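Local structure of beta-1,4-exocellulase (Thermobifida fusca, 4B4H) at residues D101-D104 / R105-E109; G213-V216 / D217-H220; D268-Q271 / A272-K276. The protein acts as a family 6 cellobiohydrolase that breaks down cellulose, represented here by its catalytic domain. All coordinates share one frame; numbering follows the deposited sequence. Where two conformers were deposited one is given.

Contact 1. Residues D101-D104 / R105-E109; sequences DELD and RYKSE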
loop_
_atom_site.group_PDB
_atom_site.type_symbol
_atom_site.label_atom_id
_atom_site.label_comp_id
_atom_site.label_asym_id
_atom_site.label_seq_id
_atom_site.Cartn_x
_atom_site.Cartn_y
_atom_site.Cartn_z
ATOM N N ASP A 101 5.329 -11.200 20.319
ATOM C CA ASP A 101 5.861 -12.541 20.570
ATOM C C ASP A 101 5.044 -13.648 19.893
ATOM O O ASP A 101 5.318 -14.840 20.076
ATOM C CB ASP A 101 5.988 -12.796 22.077
ATOM C CG ASP A 101 6.865 -11.771 22.762
ATOM O OD1 ASP A 101 8.111 -11.890 22.715
ATOM O OD2 ASP A 101 6.302 -10.805 23.323
ATOM N N GLU A 102 4.060 -13.241 19.090
ATOM C CA GLU A 102 3.066 -14.170 18.555
ATOM C C GLU A 102 3.338 -14.736 17.147
ATOM O O GLU A 102 2.401 -15.140 16.471
ATOM C CB GLU A 102 1.661 -13.535 18.623
ATOM C CG GLU A 102 1.146 -13.244 20.035
ATOM C CD GLU A 102 -0.353 -13.023 20.060
ATOM O OE1 GLU A 102 -1.113 -14.007 20.013
ATOM O OE2 GLU A 102 -0.788 -11.860 20.124
ATOM N N LEU A 103 4.603 -14.842 16.742
ATOM C CA LEU A 103 4.928 -15.413 15.428
ATOM C C LEU A 103 4.313 -16.806 15.214
ATOM O O LEU A 103 3.794 -17.108 14.126
ATOM C CB LEU A 103 6.443 -15.455 15.212
ATOM C CG LEU A 103 6.970 -15.936 13.850
ATOM C CD1 LEU A 103 6.325 -15.205 12.676
ATOM C CD2 LEU A 103 8.481 -15.805 13.784
ATOM N N ASP A 104 4.360 -17.645 16.243
ATOM C CA ASP A 104 3.782 -18.984 16.124
ATOM C C ASP A 104 2.284 -19.007 15.770
ATOM O O ASP A 104 1.845 -19.871 14.990
ATOM C CB ASP A 104 4.084 -19.833 17.356
ATOM C CG ASP A 104 5.554 -20.226 17.453
ATOM O OD1 ASP A 104 6.225 -20.351 16.405
ATOM O OD2 ASP A 104 6.037 -20.414 18.594
ATOM N N ARG A 105 1.523 -18.042 16.303
ATOM C CA ARG A 105 0.098 -17.878 15.989
ATOM C C ARG A 105 -0.099 -17.331 14.574
ATOM O O ARG A 105 -1.031 -17.723 13.841
ATOM C CB ARG A 105 -0.556 -16.915 16.983
ATOM C CG ARG A 105 -2.064 -16.818 16.830
ATOM C CD ARG A 105 -2.785 -16.456 18.120
ATOM N NE ARG A 105 -4.189 -16.125 17.890
ATOM C CZ ARG A 105 -5.217 -16.961 18.058
ATOM N NH1 ARG A 105 -5.025 -18.211 18.468
ATOM N NH2 ARG A 105 -6.446 -16.537 17.828
ATOM N N TYR A 106 0.798 -16.434 14.191
ATOM C CA TYR A 106 0.809 -15.928 12.820
ATOM C C TYR A 106 0.938 -17.080 11.834
ATOM O O TYR A 106 0.211 -17.127 10.847
ATOM C CB TYR A 106 1.957 -14.941 12.609
ATOM C CG TYR A 106 2.071 -14.397 11.195
ATOM C CD1 TYR A 106 1.237 -13.376 10.757
ATOM C CD2 TYR A 106 3.036 -14.887 10.310
ATOM C CE1 TYR A 106 1.342 -12.860 9.477
ATOM C CE2 TYR A 106 3.158 -14.364 9.016
ATOM C CZ TYR A 106 2.303 -13.353 8.611
ATOM O OH TYR A 106 2.413 -12.816 7.320
ATOM N N LYS A 107 1.851 -18.008 12.117
ATOM C CA LYS A 107 2.139 -19.095 11.196
ATOM C C LYS A 107 0.992 -20.102 11.146
ATOM O O LYS A 107 0.524 -20.451 10.076
ATOM C CB LYS A 107 3.440 -19.812 11.576
ATOM C CG LYS A 107 4.712 -19.003 11.448
ATOM C CD LYS A 107 5.895 -19.790 12.007
ATOM C CE LYS A 107 7.178 -18.989 11.903
ATOM N NZ LYS A 107 8.394 -19.806 12.123
ATOM N N SER A 108 0.547 -20.556 12.311
ATOM C CA SER A 108 -0.434 -21.637 12.389
ATOM C C SER A 108 -1.907 -21.260 12.244
ATOM O O SER A 108 -2.718 -22.081 11.775
ATOM C CB SER A 108 -0.242 -22.436 13.683
ATOM O OG SER A 108 -1.161 -23.507 13.748
ATOM N N GLU A 109 -2.268 -20.049 12.686
ATOM C CA GLU A 109 -3.674 -19.626 12.740
ATOM C C GLU A 109 -4.044 -18.569 11.702
ATOM O O GLU A 109 -5.218 -18.246 11.544
ATOM C CB GLU A 109 -4.054 -19.137 14.155
ATOM C CG GLU A 109 -3.661 -20.084 15.283
ATOM C CD GLU A 109 -4.079 -21.525 15.037
ATOM O OE1 GLU A 109 -5.266 -21.773 14.744
ATOM O OE2 GLU A 109 -3.215 -22.425 15.143
#

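Contact 2. Residues G213-V216 / D217-H220; sequences GSTV and DYVH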
loop_
_atom_site.group_PDB
_atom_site.type_symbol
_atom_site.label_atom_id
_atom_site.label_comp_id
_atom_site.label_asym_id
_atom_site.label_seq_id
_atom_site.Cartn_x
_atom_site.Cartn_y
_atom_site.Cartn_z
ATOM N N GLY A 213 12.812 -20.568 4.836
ATOM C CA GLY A 213 12.761 -21.528 3.736
ATOM C C GLY A 213 12.435 -20.925 2.387
ATOM O O GLY A 213 12.458 -21.622 1.388
ATOM N N SER A 214 12.112 -19.636 2.357
ATOM C CA SER A 214 11.796 -18.946 1.104
ATOM C C SER A 214 13.040 -18.734 0.216
ATOM O O SER A 214 14.190 -18.829 0.688
ATOM C CB SER A 214 11.077 -17.629 1.395
ATOM O OG SER A 214 10.691 -16.933 0.210
ATOM N N THR A 215 12.805 -18.531 -1.082
ATOM C CA THR A 215 13.843 -18.069 -2.011
ATOM C C THR A 215 13.239 -16.917 -2.797
ATOM O O THR A 215 12.026 -16.691 -2.721
ATOM C CB THR A 215 14.343 -19.140 -3.011
ATOM O OG1 THR A 215 13.341 -19.379 -4.003
ATOM C CG2 THR A 215 14.722 -20.451 -2.318
ATOM N N VAL A 216 14.073 -16.187 -3.537
ATOM C CA VAL A 216 13.588 -15.125 -4.449
ATOM C C VAL A 216 12.592 -15.656 -5.475
ATOM O O VAL A 216 11.784 -14.908 -6.001
ATOM C CB VAL A 216 14.748 -14.362 -5.148
ATOM C CG1 VAL A 216 15.671 -13.721 -4.113
ATOM C CG2 VAL A 216 15.521 -15.265 -6.120
ATOM N N ASP A 217 12.644 -16.957 -5.739
ATOM C CA ASP A 217 11.716 -17.611 -6.662
ATOM C C ASP A 217 10.256 -17.651 -6.168
ATOM O O ASP A 217 9.351 -18.045 -6.916
ATOM C CB ASP A 217 12.245 -19.008 -7.002
ATOM C CG ASP A 217 13.478 -18.960 -7.922
ATOM O OD1 ASP A 217 13.412 -18.307 -8.979
ATOM O OD2 ASP A 217 14.519 -19.571 -7.601
ATOM N N TYR A 218 10.027 -17.240 -4.912
ATOM C CA TYR A 218 8.661 -17.077 -4.393
ATOM C C TYR A 218 8.177 -15.620 -4.415
ATOM O O TYR A 218 7.075 -15.316 -3.949
ATOM C CB TYR A 218 8.537 -17.656 -2.978
ATOM C CG TYR A 218 8.870 -19.122 -2.900
ATOM C CD1 TYR A 218 8.292 -20.049 -3.777
ATOM C CD2 TYR A 218 9.778 -19.580 -1.960
ATOM C CE1 TYR A 218 8.616 -21.393 -3.696
ATOM C CE2 TYR A 218 10.110 -20.919 -1.869
ATOM C CZ TYR A 218 9.527 -21.822 -2.737
ATOM O OH TYR A 218 9.882 -23.142 -2.641
ATOM N N VAL A 219 9.002 -14.719 -4.947
ATOM C CA VAL A 219 8.608 -13.314 -5.073
ATOM C C VAL A 219 8.395 -12.968 -6.533
ATOM O O VAL A 219 9.316 -13.075 -7.345
ATOM C CB VAL A 219 9.655 -12.367 -4.452
ATOM C CG1 VAL A 219 9.183 -10.912 -4.545
ATOM C CG2 VAL A 219 9.875 -12.731 -2.992
ATOM N N HIS A 220 7.169 -12.557 -6.852
ATOM C CA HIS A 220 6.819 -12.246 -8.221
ATOM C C HIS A 220 7.037 -10.792 -8.503
ATOM O O HIS A 220 7.176 -10.391 -9.671
ATOM C CB HIS A 220 5.368 -12.629 -8.509
ATOM C CG HIS A 220 5.107 -12.903 -9.967
ATOM N ND1 HIS A 220 5.443 -14.064 -10.559
ATOM C CD2 HIS A 220 4.568 -12.098 -10.963
ATOM C CE1 HIS A 220 5.126 -14.011 -11.861
ATOM N NE2 HIS A 220 4.589 -12.811 -12.111
#

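Contact 3. Residues D268-Q271 / A272-K276; sequences DLRQ and ALIAK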
loop_
_atom_site.group_PDB
_atom_site.type_symbol
_atom_site.label_atom_id
_atom_site.label_comp_id
_atom_site.label_asym_id
_atom_site.label_seq_id
_atom_site.Cartn_x
_atom_site.Cartn_y
_atom_site.Cartn_z
ATOM N N ASP A 268 13.585 2.426 -10.302
ATOM C CA ASP A 268 14.922 2.305 -9.708
ATOM C C ASP A 268 15.006 1.132 -8.735
ATOM O O ASP A 268 15.947 0.356 -8.793
ATOM C CB ASP A 268 15.334 3.611 -9.017
ATOM C CG ASP A 268 15.979 4.605 -9.977
ATOM O OD1 ASP A 268 16.013 4.347 -11.201
ATOM O OD2 ASP A 268 16.471 5.651 -9.518
ATOM N N LEU A 269 14.000 0.988 -7.872
ATOM C CA LEU A 269 13.960 -0.110 -6.910
ATOM C C LEU A 269 14.011 -1.464 -7.625
ATOM O O LEU A 269 14.752 -2.359 -7.203
ATOM C CB LEU A 269 12.725 0.011 -6.007
ATOM C CG LEU A 269 12.584 -0.890 -4.779
ATOM C CD1 LEU A 269 13.512 -0.475 -3.645
ATOM C CD2 LEU A 269 11.135 -0.888 -4.324
ATOM N N ARG A 270 13.258 -1.583 -8.729
ATOM C CA ARG A 270 13.195 -2.822 -9.512
ATOM C C ARG A 270 14.595 -3.262 -9.954
ATOM O O ARG A 270 14.960 -4.432 -9.805
ATOM C CB ARG A 270 12.269 -2.668 -10.722
ATOM C CG ARG A 270 12.031 -3.980 -11.440
ATOM C CD ARG A 270 11.319 -3.786 -12.763
ATOM N NE ARG A 270 11.219 -5.065 -13.457
ATOM C CZ ARG A 270 12.175 -5.581 -14.227
ATOM N NH1 ARG A 270 13.310 -4.922 -14.421
ATOM N NH2 ARG A 270 11.988 -6.761 -14.808
ATOM N N GLN A 271 15.370 -2.309 -10.465
ATOM C CA GLN A 271 16.759 -2.549 -10.868
ATOM C C GLN A 271 17.663 -2.913 -9.691
ATOM O O GLN A 271 18.423 -3.871 -9.767
ATOM C CB GLN A 271 17.323 -1.365 -11.671
ATOM C CG GLN A 271 16.781 -1.234 -13.095
ATOM C CD GLN A 271 16.565 -2.572 -13.790
ATOM O OE1 GLN A 271 17.440 -3.449 -13.788
ATOM N NE2 GLN A 271 15.389 -2.740 -14.379
ATOM N N ALA A 272 17.555 -2.156 -8.600
ATOM C CA ALA A 272 18.306 -2.453 -7.379
ATOM C C ALA A 272 18.041 -3.873 -6.888
ATOM O O ALA A 272 18.970 -4.595 -6.522
ATOM C CB ALA A 272 17.993 -1.444 -6.293
ATOM N N LEU A 273 16.775 -4.291 -6.926
ATOM C CA LEU A 273 16.392 -5.594 -6.386
ATOM C C LEU A 273 16.929 -6.728 -7.230
ATOM O O LEU A 273 17.365 -7.747 -6.704
ATOM C CB LEU A 273 14.875 -5.700 -6.232
ATOM C CG LEU A 273 14.293 -4.784 -5.149
ATOM C CD1 LEU A 273 12.856 -4.425 -5.509
ATOM C CD2 LEU A 273 14.388 -5.370 -3.738
ATOM N N ILE A 274 16.900 -6.554 -8.548
ATOM C CA ILE A 274 17.432 -7.576 -9.434
ATOM C C ILE A 274 18.937 -7.729 -9.213
ATOM O O ILE A 274 19.432 -8.852 -9.119
ATOM C CB ILE A 274 17.112 -7.296 -10.918
ATOM C CG1 ILE A 274 15.594 -7.213 -11.124
ATOM C CG2 ILE A 274 17.701 -8.393 -11.801
ATOM C CD1 ILE A 274 15.182 -6.956 -12.560
ATOM N N ALA A 275 19.627 -6.598 -9.064
ATOM C CA ALA A 275 21.066 -6.579 -8.774
ATOM C C ALA A 275 21.401 -7.304 -7.465
ATOM O O ALA A 275 22.382 -8.053 -7.387
ATOM C CB ALA A 275 21.596 -5.147 -8.773
ATOM N N LYS A 276 20.571 -7.088 -6.449
ATOM C CA LYS A 276 20.676 -7.796 -5.172
ATOM C C LYS A 276 20.496 -9.314 -5.307
ATOM O O LYS A 276 21.081 -10.090 -4.530
ATOM C CB LYS A 276 19.661 -7.216 -4.182
ATOM C CG LYS A 276 19.766 -7.733 -2.753
ATOM C CD LYS A 276 21.058 -7.318 -2.063
ATOM C CE LYS A 276 21.147 -7.959 -0.683
ATOM N NZ LYS A 276 22.473 -7.797 -0.008
#

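Contact 1. Residues D101-D104 / R105-E109
Backbone bonds between Glu102-Asp104 and Arg105-Ser108 open this helix. Glu102 occupies the N-cap position, and its carbonyl oxygen accepts from two amides: Tyr106 N reaches Glu102 O at 3.1 Å in a nearly straight bond (163°), while Arg105 N makes a weak, strongly bent one to the same oxygen. Lys107 N follows with a 2.9 Å bond to Leu103 O, and Ser108 N bonds to Asp104 O.

The apolar contact is made by Leu103. With its CG anti to the backbone N (chi1 -176°), its branch point meets the aliphatic part of Lys107, Leu103 CG lying 3.6 Å from Lys107 CE where the two side chains cross. Leu103 CD1 also comes within 4.1 Å of Tyr106 CD2 on the ring.

This is the first turn of helix 103-121, which joins strand 75-81 to the parallel neighbour 127-133 in the central sheet of the family 6 catalytic domain. Helix 162-175 packs beside it, touching Leu103, Tyr106 and Lys107. The buried Tyr106 ring points inward, where its OH is hydrogen-bonded to Glu134.

Among the charged groups, Glu102 and Arg105 run side by side in the same direction. Glu102 OE1 touches Arg105 CD at 3.5 Å but stays 4.3 Å from Arg105 NE, beyond a salt bridge, although the carboxylate and guanidinium planes are only 21° apart. The other carboxylate oxygen, Glu102 OE2, accepts a hydrogen bond from Gly99 N.

Contact 2. Residues G213-V216 / D217-H220
Thr215 turns its OG1 between the backbone N and the carbonyl carbon (chi1 73°), which carries the hydroxyl forward to Asp217, and Tyr218 holds its ring carbon CG anti to the carbonyl carbon, which swings the ring back along Ser214 and Thr215. Asp217 N donates to Thr215 OG1 at 3.1 Å, in a bond bent to 135°. The same oxygen lies 3.2 Å from Asp217 CB and sits over one face of the Tyr218 ring. Ser214 OG approaches the ring differently, at its edge, 3.5 Å from Tyr218 CD2; this hydroxyl is hydrogen-bonded to the carbonyl of Ala209.

Two successive i+3 to i backbone bonds make a short 3-10 turn in the connection from helix 198-209 to strand 221-224, with Thr215 supplying a side-chain oxygen at its start. Tyr218 N reaches Thr215 O at 3.0 Å and Val219 N reaches Val216 O at 3.0 Å. Each donor stands well above the plane of the carbonyl it uses, the latter by 59°.

On the outer side, Asp217 OD1 forms a salt bridge with Arg279. Val219, in contrast, is buried, packing against Leu171, Ala209 and Phe278 just before the chain enters the sheet.

Contact 3. Residues D268-Q271 / A272-K276
The C-terminal part of helix 262-276, which leads toward strand 283-287 of the central sheet, brings Leu269 and Arg270 against Leu273 and Ile274 one turn on. Leu269 CG lies 3.6 Å from Leu273 CD1, the two side chains crossing at a slant on the buried side of the helix. There Leu269 also touches Ala186 and Met284, and Leu273 touches Phe205 and Phe278.

Next to this pair, Ile274 places its CD1 over one face of the Arg270 guanidinium, 3.3 Å from Arg270 NH1 and 3.7 Å from Arg270 CZ. The arginine gets there because its chain leaves anti to the backbone N (chi1 -172°) and stays extended as far as NE. Its head is fixed by other partners: NE donates to the carbonyl of Ile282, and NH2 makes a weak bond to that of Ser280.

Four consecutive alpha-helical bonds carry the backbone. The first, Ala272 N to Asp268 O at 3.0 Å, is almost straight (171°); Leu273 N to Leu269 O is shorter, 2.8 Å, and more bent. Ile274 N and Ala275 N continue the ladder to Arg270 O and Gln271 O. Buried Leu269 and Leu273, against exposed Asp268, Gln271 and Ala275, give the amphipathic character typical of a helix covering a largely parallel sheet.

The three sites come in series along the chain, contact 1 first and contact 3 last, and all belong to the same family 6 catalytic domain, whose central sheet is largely parallel. Contact 1 starts helix 103-121 between strands 75-81 and 127-133, contact 2 lies in the loop leading into strand 221-224, and contact 3 ends helix 262-276 before strand 283-287, the parallel neighbour of 221-224. The centres of contacts 2 and 3 are about 15 Å apart, those of contacts 1 and 3 about 31 Å. Helix 162-175 borders contacts 1 and 2; Phe278 and helix 198-209 connect contacts 2 and 3, which both lie near Asp281, a calcium ligand seen for this protein, though this chain binds none here.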